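Local coordinates for protein HTH-type transcriptional regulator KdgR (Escherichia coli, PDB 1YSP) that represses transcription of the genes for uptake and breakdown of 2-keto-3-deoxygluconate, and is represented by its C-terminal IclR-type domain, at residues E75-L80 against A98-L103. Numbering follows the deposited sequence.
Sequences EVKQIL and ALLPVL
Leu100 reaches across to Val76 and Lys77 in a helix-helix contact made through carbon atoms within the C-terminal IclR domain, a GAF-like fold with helices packed about an antiparallel sheet. The helical segments 75-80 and 98-103 illustrate how two helices can be joined through side chains alone, with the backbones well apart: their axes come no closer than 11.9 Å and run at 136° to one another, nearer antiparallel than parallel. The first bond of the Leu100 side chain points to one side of helix 75-80, but its end comes nearer, and the fork reaches both residues. Branch CD2 meets Val76 CG1 at 3.6 Å, the two side chains sliding past each other in opposite directions, while CD1 lies 4.0 Å from Lys77 CG. Lys77, an exposed residue, crosses the leucine at about a right angle and touches it through CG and CD, its chain bending beyond them at chi3 (50°). With CG1 anti to the backbone N (chi1 168°), it is this methyl of Val76 that meets Leu100, and it also has Leu103 CD1 at 4.1 Å. Leu68 of helix 62-69 packs against both Leu80 and Leu103, tying the pair of helices to a third, and Tyr85 touches Leu80 as well. One turn on from Val76, Leu80 crosses Leu99 at roughly a right angle, methyl CD1 meeting methyl CD2 at 3.7 Å.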
loop_
_atom_site.group_PDB
_atom_site.type_symbol
_atom_site.label_atom_id
_atom_site.label_comp_id
_atom_site.label_asym_id
_atom_site.label_seq_id
_atom_site.Cartn_x
_atom_site.Cartn_y
_atom_site.Cartn_z
ATOM N N GLU A 75 -6.536 -16.271 7.654
ATOM C CA GLU A 75 -7.328 -15.148 7.178
ATOM C C GLU A 75 -6.935 -14.714 5.743
ATOM O O GLU A 75 -7.810 -14.486 4.927
ATOM C CB GLU A 75 -7.169 -13.965 8.118
ATOM C CG GLU A 75 -8.287 -13.775 9.130
ATOM C CD GLU A 75 -8.553 -12.307 9.359
ATOM O OE1 GLU A 75 -8.726 -11.873 10.534
ATOM O OE2 GLU A 75 -8.558 -11.580 8.339
ATOM N N VAL A 76 -5.629 -14.634 5.459
ATOM C CA VAL A 76 -5.112 -14.307 4.106
ATOM C C VAL A 76 -5.634 -15.307 3.076
ATOM O O VAL A 76 -6.286 -14.917 2.120
ATOM C CB VAL A 76 -3.545 -14.213 4.047
ATOM C CG1 VAL A 76 -3.042 -14.182 2.579
ATOM C CG2 VAL A 76 -3.020 -12.979 4.823
ATOM N N LYS A 77 -5.345 -16.602 3.271
ATOM C CA LYS A 77 -5.776 -17.597 2.288
ATOM C C LYS A 77 -7.321 -17.559 2.128
ATOM O O LYS A 77 -7.827 -17.703 1.024
ATOM C CB LYS A 77 -5.203 -18.991 2.614
ATOM C CG LYS A 77 -3.746 -19.207 2.116
ATOM C CD LYS A 77 -3.234 -20.645 2.408
ATOM C CE LYS A 77 -4.260 -21.696 1.920
ATOM N NZ LYS A 77 -3.851 -23.141 2.061
ATOM N N GLN A 78 -8.038 -17.293 3.215
ATOM C CA GLN A 78 -9.508 -17.049 3.191
ATOM C C GLN A 78 -9.926 -15.863 2.307
ATOM O O GLN A 78 -10.765 -16.007 1.402
ATOM C CB GLN A 78 -10.045 -16.875 4.624
ATOM C CG GLN A 78 -11.509 -16.407 4.717
ATOM C CD GLN A 78 -12.072 -16.343 6.163
ATOM O OE1 GLN A 78 -11.418 -15.848 7.108
ATOM N NE2 GLN A 78 -13.320 -16.815 6.322
ATOM N N ILE A 79 -9.352 -14.690 2.576
ATOM C CA ILE A 79 -9.599 -13.499 1.747
ATOM C C ILE A 79 -9.328 -13.816 0.252
ATOM O O ILE A 79 -10.125 -13.498 -0.625
ATOM C CB ILE A 79 -8.721 -12.314 2.216
ATOM C CG1 ILE A 79 -9.097 -11.865 3.641
ATOM C CG2 ILE A 79 -8.842 -11.144 1.241
ATOM C CD1 ILE A 79 -7.960 -11.130 4.391
ATOM N N LEU A 80 -8.204 -14.472 -0.038
ATOM C CA LEU A 80 -7.800 -14.688 -1.432
ATOM C C LEU A 80 -8.522 -15.839 -2.152
ATOM O O LEU A 80 -8.422 -15.990 -3.381
ATOM C CB LEU A 80 -6.293 -14.900 -1.505
ATOM C CG LEU A 80 -5.457 -13.702 -1.052
ATOM C CD1 LEU A 80 -4.006 -14.161 -1.090
ATOM C CD2 LEU A 80 -5.733 -12.521 -1.944
ATOM N N ALA A 98 2.348 -18.030 -5.272
ATOM C CA ALA A 98 3.383 -17.015 -5.576
ATOM C C ALA A 98 3.340 -15.760 -4.665
ATOM O O ALA A 98 4.389 -15.110 -4.394
ATOM C CB ALA A 98 3.364 -16.627 -7.056
ATOM N N LEU A 99 2.150 -15.402 -4.174
ATOM C CA LEU A 99 2.025 -14.153 -3.383
ATOM C C LEU A 99 2.508 -14.267 -1.951
ATOM O O LEU A 99 3.038 -13.278 -1.380
ATOM C CB LEU A 99 0.546 -13.653 -3.380
ATOM C CG LEU A 99 0.197 -12.312 -2.727
ATOM C CD1 LEU A 99 0.872 -11.152 -3.453
ATOM C CD2 LEU A 99 -1.379 -12.149 -2.728
ATOM N N LEU A 100 2.276 -15.441 -1.354
ATOM C CA LEU A 100 2.580 -15.616 0.082
ATOM C C LEU A 100 4.054 -15.351 0.386
ATOM O O LEU A 100 4.364 -14.597 1.320
ATOM C CB LEU A 100 2.068 -16.964 0.607
ATOM C CG LEU A 100 0.519 -17.086 0.642
ATOM C CD1 LEU A 100 0.044 -18.400 1.280
ATOM C CD2 LEU A 100 -0.191 -15.950 1.306
ATOM N N PRO A 101 4.990 -15.870 -0.432
ATOM C CA PRO A 101 6.397 -15.486 -0.214
ATOM C C PRO A 101 6.645 -13.976 -0.404
ATOM O O PRO A 101 7.476 -13.401 0.281
ATOM C CB PRO A 101 7.165 -16.319 -1.279
ATOM C CG PRO A 101 6.301 -17.502 -1.505
ATOM C CD PRO A 101 4.891 -16.871 -1.517
ATOM N N VAL A 102 5.924 -13.325 -1.317
ATOM C CA VAL A 102 6.089 -11.864 -1.456
ATOM C C VAL A 102 5.629 -11.147 -0.157
ATOM O O VAL A 102 6.294 -10.221 0.356
ATOM C CB VAL A 102 5.345 -11.371 -2.715
ATOM C CG1 VAL A 102 5.199 -9.845 -2.730
ATOM C CG2 VAL A 102 6.070 -11.892 -3.998
ATOM N N LEU A 103 4.518 -11.607 0.394
ATOM C CA LEU A 103 4.013 -11.039 1.647
ATOM C C LEU A 103 5.007 -11.209 2.809
ATOM O O LEU A 103 5.095 -10.338 3.704
ATOM C CB LEU A 103 2.654 -11.628 1.974
ATOM C CG LEU A 103 1.536 -11.351 0.955
ATOM C CD1 LEU A 103 0.277 -11.891 1.608
ATOM C CD2 LEU A 103 1.365 -9.883 0.608
#